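Local structure of proline iminopeptidase-related protein (Thermus thermophilus, 2YYS) at residues 225-231 and 253-257; 46-50 and 265-269; 82-86 and 111-116; 211-217 and 239-244. The protein is of unknown function but belongs to the peptidase S33 family of alpha/beta hydrolases and may act as a peptidase. All coordinates share one frame; numbering follows the deposited sequence.

In the fold
The four contacts spread round the central mixed sheet of an alpha/beta hydrolase fold. Contact 2 joins the earliest and latest segments, 46-50 and 265-269, so the other three fall between its halves. Contact 3 closes before contacts 1 and 4 open; these two alternate along the chain across strand 221-226 and helix 236-243. Contact 1 lies beyond strands 221-226 and 247-250 and touches contact 2, L257 CG to F265 CD1 at 3.8 Å. Contacts 3 and 4 have centres about 17 Å apart; segment 111-116 lies on helix 105-115, whose L110 touches the leucines of contact 4. Contacts 1 and 3 lie on opposite sides of the chain's centre, with centres about 26 Å apart.

Contact 1. Residues 225-231 and 253-257; sequences VGERDGT and AGHYL
The H255 ring takes the D229 carboxylate at its edge: ND1 donates to OD2 over 2.8 Å with an N-H...O angle of 163°, the oxygen lying in the ring plane. The carboxylate is turned 63° from that plane and is met on the syn side of OD2, somewhat out of its own plane. The rings of H102 and W128 also meet the imidazole. D229 extends CG anti to its backbone nitrogen (chi1 -177°), which carries both oxygens to the H255 side of the loop. OD1 is gripped twice by T231: OG1 donates over 2.6 Å on the syn side, and the backbone N comes from above the carboxylate plane in an Asx turn. A water donates to D229 OD2 (2.7 Å) and to G254 O while accepting from G226 N, linking the two segments. In alpha/beta hydrolases the loops after the last two strands, here 221-226 and 247-250, commonly carry the acid and histidine of the catalytic triad, and this pair is consistent with those positions; no activity is established for it. With an alanine in place of D229, H255 ND1, T231 and the water would lose this carboxylate, and the imidazole would probably be freer to turn. Further back, G226 to D229 form a type I turn whose R228 N donates to A253 O (2.8 Å), the G226 CA also approaching that oxygen. The R228 guanidinium is engaged by E252 in a salt bridge. L257 sets CD1 against the strand backbone, 3.6 Å from V225 C.

Contact 2. Residues 46-50 and 265-269; sequences LQDYL and FEEAF
Y49 leans toward helix 262-274 and meets F265, E266 and F269 with different parts of its side chain. Y49 CE2 lies at the edge of the F265 ring, in that ring's plane and 4.0 Å from F265 CD2. Closer to the backbone, Y49 CB lies in the plane of the F269 ring at its edge, 3.7 Å from F269 CD2. E266 crosses the tyrosine at about a right angle: E266 CG sits 3.6 Å from Y49 CE1, and its CB lies near the Y49 hydroxyl. The two phenylalanines differ in what they offer L46. L46 CD2 lies over one face of the F269 ring, offset toward the rim, and is 3.6 Å from F265 CZ. With CG anti to the backbone nitrogen (F265 chi1 179°, F269 chi1 -166°), both rings are sent off the helix toward the 46-50 turn. F269 CB lies over one face of the F265 ring. L50 crosses F269 at about a right angle, L50 CD2 to F269 CE2 3.9 Å. No hydrogen bond spans the segments; the touching atoms are nearly all carbon. Behind them, L46, L50 and F269 rest on L100 of strand 97-102, and F265 and F269 on L224 of strand 221-226. The end of helix 40-46 with its following turn, and the late helix 262-274, pack on one face of the sheet, consistent with the alpha/beta hydrolase fold.

Contact 3. Residues 82-86 and 111-116; sequences VEDTL and EVLRRF
E83 and R115 form the salt bridge that closes the outer side of this contact. Both terminal nitrogens of R115 grip one oxygen, E83 OE1, NH2 over 3.0 Å and NH1 over 3.1 Å; the bend of the R115 chain at chi3 (53°) brings them there. OE1 lies in the guanidinium plane, but the carboxylate is turned 84° from it; the two nitrogens reach the anti side of OE1 from opposite faces of the carboxylate plane. D79 adds only a long, weak ion pair to NH1. An alanine in place of E83 would leave the R115 guanidinium without its main acceptor, and it would probably be freer to turn. Segments 82-86 and 111-115 of helices 78-91 and 105-115 of the alpha/beta hydrolase fold cross at -69°, their axes approaching to 9.9 Å, against strand 97-102. E111 is held by R114, whose NE and NH2 each take one oxygen, and OE2 is also bonded to Y210 OH. T85 OG1 is bonded to L81 O within its own helix. Beneath the charges, L86 sets CG over the centre of the F116 ring, 3.5 Å from its centroid, while V82 CG1 comes in plane at the ring edge. V82 CG2 presses 3.4 Å from E111 CB.

Contact 4. Residues 211-217 and 239-244; sequences TPYLTPE and VASRLR
L214 forms the tightly packed part of this contact, buried against helix 236-243. L214 CB meets R242 CB at 3.8 Å, L214 CD1 is 3.9 Å from V239 CA, and L214 CD2 lies 4.0 Å from L243 CD2. L243 comes back to this point from a CB that points away, since its CG stands anti to the carbonyl carbon (chi1 -65°). L110 of helix 105-115 touches both leucines from within the fold. One backbone bond pins the pair: E217 N donates to L243 O over 3.2 Å, nearly straight at 167°, though tilted from the carbonyl plane. The helix ends there in a Schellman motif with R244, of positive phi, as its C-prime residue. The solvent side is exposed and charged, with water between the segments. T211 CG2 rests over one face of the R242 guanidinium, and P216 CG likewise covers one face of R244, 3.6 Å from R244 NE. A water in the R242 guanidinium plane takes a bond from NH1 and donates to T211 O (2.6 Å) and L214 O. R242 NE is salt-bridged to E238, and E217 to R219. R242 and E217 thus find polar partners at the surface, and the arginine guanidinium planes each carry an apolar carbon over one face, while direct backbone bonding between the segments is concentrated at the helix end.

Contact 1. Residues 225-231 and 253-257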
loop_
_atom_site.group_PDB
_atom_site.type_symbol
_atom_site.label_atom_id
_atom_site.label_comp_id
_atom_site.label_asym_id
_atom_site.label_seq_id
_atom_site.Cartn_x
_atom_site.Cartn_y
_atom_site.Cartn_z
ATOM N N VAL A 225 5.103 5.930 8.868
ATOM C CA VAL A 225 3.941 6.745 8.558
ATOM C C VAL A 225 4.233 8.228 8.770
ATOM O O VAL A 225 5.068 8.600 9.585
ATOM C CB VAL A 225 2.733 6.281 9.414
ATOM C CG1 VAL A 225 2.976 6.554 10.895
ATOM C CG2 VAL A 225 1.432 6.920 8.945
ATOM N N GLY A 226 3.531 9.078 8.038
ATOM C CA GLY A 226 3.700 10.515 8.180
ATOM C C GLY A 226 2.805 11.012 9.290
ATOM O O GLY A 226 1.647 10.635 9.369
ATOM N N GLU A 227 3.336 11.862 10.150
ATOM C CA GLU A 227 2.543 12.475 11.220
ATOM C C GLU A 227 1.310 13.214 10.723
ATOM O O GLU A 227 0.287 13.282 11.420
ATOM C CB GLU A 227 3.430 13.461 11.956
ATOM C CG GLU A 227 2.807 14.151 13.144
ATOM C CD GLU A 227 3.747 15.229 13.645
ATOM O OE1 GLU A 227 3.916 16.266 12.916
ATOM O OE2 GLU A 227 4.356 14.977 14.720
ATOM N N ARG A 228 1.425 13.784 9.527
ATOM C CA ARG A 228 0.344 14.550 8.906
ATOM C C ARG A 228 -0.397 13.823 7.786
ATOM O O ARG A 228 -1.087 14.438 6.978
ATOM C CB ARG A 228 0.899 15.898 8.441
ATOM C CG ARG A 228 1.390 16.733 9.642
ATOM C CD ARG A 228 1.840 18.153 9.321
ATOM N NE ARG A 228 0.764 18.985 8.784
ATOM C CZ ARG A 228 0.923 20.242 8.351
ATOM N NH1 ARG A 228 2.118 20.829 8.408
ATOM N NH2 ARG A 228 -0.114 20.917 7.855
ATOM N N ASP A 229 -0.270 12.502 7.760
ATOM C CA ASP A 229 -1.044 11.659 6.850
ATOM C C ASP A 229 -2.387 11.392 7.517
ATOM O O ASP A 229 -2.513 10.488 8.345
ATOM C CB ASP A 229 -0.288 10.363 6.586
ATOM C CG ASP A 229 -0.986 9.451 5.598
ATOM O OD1 ASP A 229 -2.093 9.786 5.133
ATOM O OD2 ASP A 229 -0.492 8.361 5.249
ATOM N N GLY A 230 -3.376 12.218 7.186
ATOM C CA GLY A 230 -4.716 12.063 7.714
ATOM C C GLY A 230 -5.480 10.830 7.239
ATOM O O GLY A 230 -6.588 10.607 7.721
ATOM N N THR A 231 -4.916 10.052 6.307
ATOM C CA THR A 231 -5.494 8.767 5.902
ATOM C C THR A 231 -4.975 7.568 6.687
ATOM O O THR A 231 -5.499 6.468 6.530
ATOM C CB THR A 231 -5.263 8.472 4.403
ATOM O OG1 THR A 231 -3.883 8.170 4.153
ATOM C CG2 THR A 231 -5.577 9.663 3.532
ATOM N N ALA A 253 5.082 15.064 7.434
ATOM C CA ALA A 253 4.968 14.221 6.249
ATOM C C ALA A 253 3.551 13.700 6.146
ATOM O O ALA A 253 2.882 13.442 7.153
ATOM C CB ALA A 253 5.951 13.095 6.306
ATOM N N GLY A 254 3.094 13.584 4.910
ATOM C CA GLY A 254 1.770 13.084 4.610
ATOM C C GLY A 254 1.855 11.660 4.095
ATOM O O GLY A 254 2.756 10.908 4.469
ATOM N N HIS A 255 0.928 11.313 3.210
ATOM C CA HIS A 255 0.764 9.950 2.705
ATOM C C HIS A 255 1.914 9.498 1.804
ATOM O O HIS A 255 2.349 8.348 1.887
ATOM C CB HIS A 255 -0.578 9.848 1.975
ATOM C CG HIS A 255 -1.020 8.445 1.694
ATOM N ND1 HIS A 255 -1.102 7.475 2.671
ATOM C CD2 HIS A 255 -1.411 7.854 0.538
ATOM C CE1 HIS A 255 -1.520 6.345 2.125
ATOM N NE2 HIS A 255 -1.713 6.547 0.834
ATOM N N TYR A 256 2.397 10.400 0.950
ATOM C CA TYR A 256 3.605 10.162 0.172
ATOM C C TYR A 256 4.773 10.716 0.957
ATOM O O TYR A 256 5.365 11.740 0.642
ATOM C CB TYR A 256 3.473 10.745 -1.237
ATOM C CG TYR A 256 2.349 10.066 -1.956
ATOM C CD1 TYR A 256 2.549 8.881 -2.654
ATOM C CD2 TYR A 256 1.067 10.553 -1.862
ATOM C CE1 TYR A 256 1.484 8.231 -3.282
ATOM C CE2 TYR A 256 0.013 9.919 -2.466
ATOM C CZ TYR A 256 0.219 8.769 -3.181
ATOM O OH TYR A 256 -0.869 8.175 -3.771
ATOM N N LEU A 257 5.105 9.991 2.008
ATOM C CA LEU A 257 5.962 10.535 3.037
ATOM C C LEU A 257 7.406 10.751 2.568
ATOM O O LEU A 257 8.096 11.634 3.089
ATOM C CB LEU A 257 5.826 9.726 4.339
ATOM C CG LEU A 257 6.299 8.279 4.429
ATOM C CD1 LEU A 257 6.264 7.800 5.863
ATOM C CD2 LEU A 257 5.426 7.353 3.589
HETATM O O HOH W 1 2.210 8.360 5.668
#

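Contact 2. Residues 46-50 and 265-269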
loop_
_atom_site.group_PDB
_atom_site.type_symbol
_atom_site.label_atom_id
_atom_site.label_comp_id
_atom_site.label_asym_id
_atom_site.label_seq_id
_atom_site.Cartn_x
_atom_site.Cartn_y
_atom_site.Cartn_z
ATOM N N LEU A 46 10.881 4.608 -3.812
ATOM C CA LEU A 46 11.572 3.583 -3.031
ATOM C C LEU A 46 12.852 3.064 -3.671
ATOM O O LEU A 46 13.771 2.676 -2.946
ATOM C CB LEU A 46 10.632 2.404 -2.738
ATOM C CG LEU A 46 9.332 2.747 -2.005
ATOM C CD1 LEU A 46 8.514 1.500 -1.753
ATOM C CD2 LEU A 46 9.588 3.475 -0.687
ATOM N N GLN A 47 12.909 3.045 -5.005
ATOM C CA GLN A 47 13.924 2.272 -5.733
ATOM C C GLN A 47 15.370 2.649 -5.373
ATOM O O GLN A 47 16.232 1.789 -5.377
ATOM C CB GLN A 47 13.710 2.340 -7.264
ATOM C CG GLN A 47 14.001 3.728 -7.887
ATOM C CD GLN A 47 13.635 3.865 -9.387
ATOM O OE1 GLN A 47 13.491 2.876 -10.106
ATOM N NE2 GLN A 47 13.498 5.106 -9.843
ATOM N N ASP A 48 15.625 3.915 -5.056
ATOM C CA ASP A 48 16.978 4.373 -4.694
ATOM C C ASP A 48 17.546 3.676 -3.452
ATOM O O ASP A 48 18.762 3.616 -3.274
ATOM C CB ASP A 48 16.997 5.884 -4.428
ATOM C CG ASP A 48 16.794 6.717 -5.678
ATOM O OD1 ASP A 48 17.035 6.235 -6.814
ATOM O OD2 ASP A 48 16.391 7.890 -5.600
ATOM N N TYR A 49 16.664 3.170 -2.592
ATOM C CA TYR A 49 17.077 2.497 -1.361
ATOM C C TYR A 49 17.139 0.980 -1.489
ATOM O O TYR A 49 17.500 0.303 -0.538
ATOM C CB TYR A 49 16.125 2.904 -0.234
ATOM C CG TYR A 49 15.943 4.405 -0.171
ATOM C CD1 TYR A 49 17.026 5.241 0.112
ATOM C CD2 TYR A 49 14.713 4.995 -0.437
ATOM C CE1 TYR A 49 16.879 6.622 0.156
ATOM C CE2 TYR A 49 14.552 6.388 -0.397
ATOM C CZ TYR A 49 15.639 7.192 -0.095
ATOM O OH TYR A 49 15.487 8.563 -0.051
ATOM N N LEU A 50 16.834 0.449 -2.673
ATOM C CA LEU A 50 16.584 -0.984 -2.843
ATOM C C LEU A 50 17.551 -1.695 -3.801
ATOM O O LEU A 50 17.245 -2.769 -4.327
ATOM C CB LEU A 50 15.136 -1.188 -3.309
ATOM C CG LEU A 50 14.045 -0.777 -2.318
ATOM C CD1 LEU A 50 12.672 -1.078 -2.904
ATOM C CD2 LEU A 50 14.191 -1.450 -0.952
ATOM N N PHE A 265 12.817 10.082 5.725
ATOM C CA PHE A 265 12.322 8.823 5.182
ATOM C C PHE A 265 13.474 7.876 4.909
ATOM O O PHE A 265 13.406 6.698 5.236
ATOM C CB PHE A 265 11.512 9.011 3.905
ATOM C CG PHE A 265 11.009 7.713 3.331
ATOM C CD1 PHE A 265 9.848 7.137 3.814
ATOM C CD2 PHE A 265 11.731 7.044 2.354
ATOM C CE1 PHE A 265 9.400 5.940 3.311
ATOM C CE2 PHE A 265 11.280 5.842 1.838
ATOM C CZ PHE A 265 10.112 5.288 2.320
ATOM N N GLU A 266 14.535 8.406 4.315
ATOM C CA GLU A 266 15.706 7.610 3.983
ATOM C C GLU A 266 16.238 6.933 5.236
ATOM O O GLU A 266 16.541 5.749 5.230
ATOM C CB GLU A 266 16.795 8.489 3.375
ATOM C CG GLU A 266 18.164 7.818 3.343
ATOM C CD GLU A 266 19.180 8.563 2.500
ATOM O OE1 GLU A 266 19.109 9.796 2.415
ATOM O OE2 GLU A 266 20.065 7.906 1.933
ATOM N N GLU A 267 16.365 7.707 6.309
ATOM C CA GLU A 267 16.851 7.182 7.579
ATOM C C GLU A 267 15.918 6.081 8.125
ATOM O O GLU A 267 16.380 5.005 8.497
ATOM C CB GLU A 267 17.010 8.330 8.589
ATOM C CG GLU A 267 17.212 7.918 10.042
ATOM C CD GLU A 267 17.352 9.125 10.976
ATOM O OE1 GLU A 267 16.422 9.978 11.038
ATOM O OE2 GLU A 267 18.399 9.220 11.649
ATOM N N ALA A 268 14.616 6.348 8.161
ATOM C CA ALA A 268 13.664 5.386 8.716
ATOM C C ALA A 268 13.541 4.148 7.834
ATOM O O ALA A 268 13.444 3.039 8.335
ATOM C CB ALA A 268 12.305 6.028 8.917
ATOM N N PHE A 269 13.563 4.335 6.521
ATOM C CA PHE A 269 13.370 3.221 5.597
ATOM C C PHE A 269 14.581 2.291 5.623
ATOM O O PHE A 269 14.419 1.068 5.651
ATOM C CB PHE A 269 13.087 3.730 4.182
ATOM C CG PHE A 269 12.563 2.684 3.239
ATOM C CD1 PHE A 269 11.477 1.893 3.580
ATOM C CD2 PHE A 269 13.151 2.499 1.997
ATOM C CE1 PHE A 269 10.992 0.939 2.707
ATOM C CE2 PHE A 269 12.668 1.537 1.119
ATOM C CZ PHE A 269 11.583 0.764 1.475
#

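Contact 3. Residues 82-86 and 111-116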
loop_
_atom_site.group_PDB
_atom_site.type_symbol
_atom_site.label_atom_id
_atom_site.label_comp_id
_atom_site.label_asym_id
_atom_site.label_seq_id
_atom_site.Cartn_x
_atom_site.Cartn_y
_atom_site.Cartn_z
ATOM N N VAL A 82 -4.340 -11.275 -2.545
ATOM C CA VAL A 82 -3.387 -12.036 -1.768
ATOM C C VAL A 82 -2.868 -13.212 -2.580
ATOM O O VAL A 82 -1.662 -13.420 -2.695
ATOM C CB VAL A 82 -4.048 -12.516 -0.465
ATOM C CG1 VAL A 82 -3.228 -13.594 0.232
ATOM C CG2 VAL A 82 -4.263 -11.325 0.464
ATOM N N GLU A 83 -3.789 -13.948 -3.178
ATOM C CA GLU A 83 -3.451 -15.161 -3.917
ATOM C C GLU A 83 -2.646 -14.831 -5.177
ATOM O O GLU A 83 -1.694 -15.538 -5.518
ATOM C CB GLU A 83 -4.739 -15.937 -4.229
ATOM C CG GLU A 83 -5.290 -16.638 -2.977
ATOM C CD GLU A 83 -6.809 -16.801 -2.948
ATOM O OE1 GLU A 83 -7.376 -16.927 -1.831
ATOM O OE2 GLU A 83 -7.443 -16.799 -4.028
ATOM N N ASP A 84 -3.003 -13.719 -5.829
ATOM C CA ASP A 84 -2.251 -13.210 -6.965
ATOM C C ASP A 84 -0.794 -12.991 -6.606
ATOM O O ASP A 84 0.082 -13.245 -7.405
ATOM C CB ASP A 84 -2.808 -11.859 -7.416
ATOM C CG ASP A 84 -4.033 -11.982 -8.285
ATOM O OD1 ASP A 84 -4.436 -13.116 -8.643
ATOM O OD2 ASP A 84 -4.640 -10.963 -8.666
ATOM N N THR A 85 -0.541 -12.495 -5.404
ATOM C CA THR A 85 0.822 -12.186 -5.009
ATOM C C THR A 85 1.644 -13.478 -5.002
ATOM O O THR A 85 2.754 -13.517 -5.522
ATOM C CB THR A 85 0.845 -11.491 -3.641
ATOM O OG1 THR A 85 0.022 -10.317 -3.684
ATOM C CG2 THR A 85 2.237 -10.975 -3.321
ATOM N N LEU A 86 1.085 -14.532 -4.422
ATOM C CA LEU A 86 1.764 -15.827 -4.370
ATOM C C LEU A 86 1.890 -16.451 -5.747
ATOM O O LEU A 86 2.933 -16.998 -6.067
ATOM C CB LEU A 86 1.041 -16.800 -3.442
ATOM C CG LEU A 86 1.527 -16.788 -1.999
ATOM C CD1 LEU A 86 2.965 -17.286 -1.897
ATOM C CD2 LEU A 86 1.377 -15.376 -1.368
ATOM N N GLU A 111 -2.489 -10.083 5.108
ATOM C CA GLU A 111 -3.126 -11.337 4.723
ATOM C C GLU A 111 -2.155 -12.304 4.044
ATOM O O GLU A 111 -2.245 -13.510 4.261
ATOM C CB GLU A 111 -4.338 -11.086 3.833
ATOM C CG GLU A 111 -5.566 -10.703 4.628
ATOM C CD GLU A 111 -6.045 -11.851 5.496
ATOM O OE1 GLU A 111 -6.568 -12.842 4.928
ATOM O OE2 GLU A 111 -5.852 -11.777 6.733
ATOM N N VAL A 112 -1.227 -11.785 3.240
ATOM C CA VAL A 112 -0.176 -12.627 2.661
ATOM C C VAL A 112 0.676 -13.237 3.783
ATOM O O VAL A 112 0.928 -14.431 3.788
ATOM C CB VAL A 112 0.713 -11.851 1.671
ATOM C CG1 VAL A 112 1.992 -12.619 1.363
ATOM C CG2 VAL A 112 -0.034 -11.563 0.383
ATOM N N LEU A 113 1.118 -12.419 4.730
ATOM C CA LEU A 113 1.882 -12.930 5.875
ATOM C C LEU A 113 1.113 -13.986 6.668
ATOM O O LEU A 113 1.662 -15.017 7.032
ATOM C CB LEU A 113 2.279 -11.797 6.813
ATOM C CG LEU A 113 3.419 -10.895 6.356
ATOM C CD1 LEU A 113 3.395 -9.612 7.173
ATOM C CD2 LEU A 113 4.746 -11.586 6.491
ATOM N N ARG A 114 -0.161 -13.735 6.925
ATOM C CA ARG A 114 -0.944 -14.625 7.766
ATOM C C ARG A 114 -1.093 -15.997 7.114
ATOM O O ARG A 114 -0.957 -17.025 7.780
ATOM C CB ARG A 114 -2.315 -14.020 8.036
ATOM C CG ARG A 114 -3.129 -14.778 9.080
ATOM C CD ARG A 114 -4.515 -14.217 9.308
ATOM N NE ARG A 114 -5.353 -14.272 8.110
ATOM C CZ ARG A 114 -5.967 -15.359 7.629
ATOM N NH1 ARG A 114 -5.862 -16.540 8.227
ATOM N NH2 ARG A 114 -6.704 -15.264 6.537
ATOM N N ARG A 115 -1.339 -16.006 5.809
ATOM C CA ARG A 115 -1.630 -17.241 5.093
ATOM C C ARG A 115 -0.389 -17.944 4.562
ATOM O O ARG A 115 -0.441 -19.128 4.271
ATOM C CB ARG A 115 -2.597 -16.971 3.934
ATOM C CG ARG A 115 -3.934 -16.452 4.409
ATOM C CD ARG A 115 -4.882 -16.049 3.317
ATOM N NE ARG A 115 -5.052 -17.122 2.354
ATOM C CZ ARG A 115 -5.640 -16.996 1.175
ATOM N NH1 ARG A 115 -6.135 -15.830 0.779
ATOM N NH2 ARG A 115 -5.737 -18.055 0.384
ATOM N N PHE A 116 0.729 -17.239 4.434
ATOM C CA PHE A 116 1.846 -17.770 3.644
ATOM C C PHE A 116 3.196 -17.612 4.356
ATOM O O PHE A 116 3.724 -16.512 4.467
ATOM C CB PHE A 116 1.843 -17.155 2.239
ATOM C CG PHE A 116 0.662 -17.584 1.412
ATOM C CD1 PHE A 116 0.547 -18.908 0.985
ATOM C CD2 PHE A 116 -0.362 -16.692 1.103
ATOM C CE1 PHE A 116 -0.567 -19.333 0.237
ATOM C CE2 PHE A 116 -1.479 -17.106 0.353
ATOM C CZ PHE A 116 -1.578 -18.427 -0.073
#

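Contact 4. Residues 211-217 and 239-244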
loop_
_atom_site.group_PDB
_atom_site.type_symbol
_atom_site.label_atom_id
_atom_site.label_comp_id
_atom_site.label_asym_id
_atom_site.label_seq_id
_atom_site.Cartn_x
_atom_site.Cartn_y
_atom_site.Cartn_z
ATOM N N THR A 211 -8.773 -4.341 11.806
ATOM C CA THR A 211 -8.152 -4.238 13.133
ATOM C C THR A 211 -8.156 -5.515 13.985
ATOM O O THR A 211 -7.112 -5.859 14.546
ATOM C CB THR A 211 -8.794 -3.112 13.954
ATOM O OG1 THR A 211 -8.723 -1.876 13.238
ATOM C CG2 THR A 211 -8.011 -2.853 15.233
ATOM N N PRO A 212 -9.289 -6.204 14.127
ATOM C CA PRO A 212 -9.341 -7.374 15.028
ATOM C C PRO A 212 -8.431 -8.529 14.606
ATOM O O PRO A 212 -8.104 -9.370 15.429
ATOM C CB PRO A 212 -10.817 -7.818 14.981
ATOM C CG PRO A 212 -11.566 -6.691 14.372
ATOM C CD PRO A 212 -10.589 -5.968 13.473
ATOM N N TYR A 213 -8.022 -8.555 13.342
ATOM C CA TYR A 213 -7.182 -9.623 12.815
ATOM C C TYR A 213 -5.698 -9.347 13.045
ATOM O O TYR A 213 -4.862 -10.219 12.821
ATOM C CB TYR A 213 -7.527 -9.873 11.337
ATOM C CG TYR A 213 -9.030 -10.055 11.149
ATOM C CD1 TYR A 213 -9.695 -11.149 11.708
ATOM C CD2 TYR A 213 -9.797 -9.111 10.462
ATOM C CE1 TYR A 213 -11.090 -11.314 11.566
ATOM C CE2 TYR A 213 -11.193 -9.265 10.314
ATOM C CZ TYR A 213 -11.829 -10.373 10.872
ATOM O OH TYR A 213 -13.199 -10.542 10.743
ATOM N N LEU A 214 -5.381 -8.152 13.541
ATOM C CA LEU A 214 -4.007 -7.798 13.905
ATOM C C LEU A 214 -3.595 -8.419 15.250
ATOM O O LEU A 214 -4.158 -8.090 16.296
ATOM C CB LEU A 214 -3.859 -6.286 14.010
ATOM C CG LEU A 214 -4.281 -5.445 12.811
ATOM C CD1 LEU A 214 -4.255 -3.970 13.219
ATOM C CD2 LEU A 214 -3.377 -5.719 11.616
ATOM N N THR A 215 -2.608 -9.304 15.215
ATOM C CA THR A 215 -2.043 -9.891 16.424
ATOM C C THR A 215 -0.518 -9.909 16.304
ATOM O O THR A 215 0.012 -9.697 15.212
ATOM C CB THR A 215 -2.560 -11.336 16.629
ATOM O OG1 THR A 215 -2.162 -12.138 15.523
ATOM C CG2 THR A 215 -4.085 -11.406 16.609
ATOM N N PRO A 216 0.192 -10.136 17.414
ATOM C CA PRO A 216 1.657 -10.079 17.395
ATOM C C PRO A 216 2.288 -10.974 16.337
ATOM O O PRO A 216 1.953 -12.146 16.196
ATOM C CB PRO A 216 2.041 -10.481 18.819
ATOM C CG PRO A 216 0.874 -10.009 19.635
ATOM C CD PRO A 216 -0.314 -10.386 18.775
ATOM N N GLU A 217 3.182 -10.378 15.563
ATOM C CA GLU A 217 3.839 -11.060 14.462
ATOM C C GLU A 217 5.285 -11.344 14.837
ATOM O O GLU A 217 6.068 -10.426 15.139
ATOM C CB GLU A 217 3.779 -10.194 13.191
ATOM C CG GLU A 217 4.506 -10.788 11.985
ATOM C CD GLU A 217 4.074 -12.201 11.682
ATOM O OE1 GLU A 217 2.897 -12.390 11.349
ATOM O OE2 GLU A 217 4.896 -13.135 11.808
ATOM N N VAL A 239 -2.191 -0.085 14.757
ATOM C CA VAL A 239 -1.631 -1.144 13.922
ATOM C C VAL A 239 -0.327 -1.636 14.508
ATOM O O VAL A 239 -0.118 -2.837 14.670
ATOM C CB VAL A 239 -1.388 -0.669 12.468
ATOM C CG1 VAL A 239 -0.652 -1.711 11.661
ATOM C CG2 VAL A 239 -2.709 -0.347 11.796
ATOM N N ALA A 240 0.556 -0.703 14.826
ATOM C CA ALA A 240 1.872 -1.057 15.319
ATOM C C ALA A 240 1.783 -1.750 16.673
ATOM O O ALA A 240 2.497 -2.708 16.932
ATOM C CB ALA A 240 2.737 0.170 15.422
ATOM N N SER A 241 0.906 -1.270 17.542
ATOM C CA SER A 241 0.854 -1.811 18.900
ATOM C C SER A 241 0.237 -3.227 18.918
ATOM O O SER A 241 0.715 -4.108 19.618
ATOM C CB SER A 241 0.169 -0.815 19.854
ATOM O OG SER A 241 -1.160 -1.184 20.104
ATOM N N ARG A 242 -0.761 -3.471 18.080
ATOM C CA ARG A 242 -1.369 -4.805 17.984
ATOM C C ARG A 242 -0.431 -5.838 17.333
ATOM O O ARG A 242 -0.397 -6.999 17.747
ATOM C CB ARG A 242 -2.712 -4.723 17.250
ATOM C CG ARG A 242 -3.756 -3.967 18.041
ATOM C CD ARG A 242 -4.840 -3.316 17.219
ATOM N NE ARG A 242 -5.712 -2.558 18.101
ATOM C CZ ARG A 242 -6.677 -3.075 18.861
ATOM N NH1 ARG A 242 -6.948 -4.372 18.823
ATOM N NH2 ARG A 242 -7.394 -2.284 19.646
ATOM N N LEU A 243 0.353 -5.396 16.346
ATOM C CA LEU A 243 1.323 -6.248 15.660
ATOM C C LEU A 243 2.631 -6.380 16.440
ATOM O O LEU A 243 3.437 -7.264 16.158
ATOM C CB LEU A 243 1.633 -5.682 14.268
ATOM C CG LEU A 243 0.502 -5.661 13.250
ATOM C CD1 LEU A 243 0.927 -4.877 12.018
ATOM C CD2 LEU A 243 0.115 -7.086 12.867
ATOM N N ARG A 244 2.804 -5.509 17.431
ATOM C CA ARG A 244 4.042 -5.355 18.183
ATOM C C ARG A 244 5.193 -5.068 17.229
ATOM O O ARG A 244 6.238 -5.660 17.311
ATOM C CB ARG A 244 4.316 -6.564 19.090
ATOM C CG ARG A 244 3.318 -6.654 20.233
ATOM C CD ARG A 244 3.520 -7.800 21.202
ATOM N NE ARG A 244 2.389 -7.853 22.120
ATOM C CZ ARG A 244 2.228 -8.731 23.098
ATOM N NH1 ARG A 244 1.150 -8.641 23.865
ATOM N NH2 ARG A 244 3.112 -9.699 23.305
HETATM O O HOH W 2 -6.347 -6.393 17.000
HETATM O O HOH W 3 5.911 -7.609 14.649
#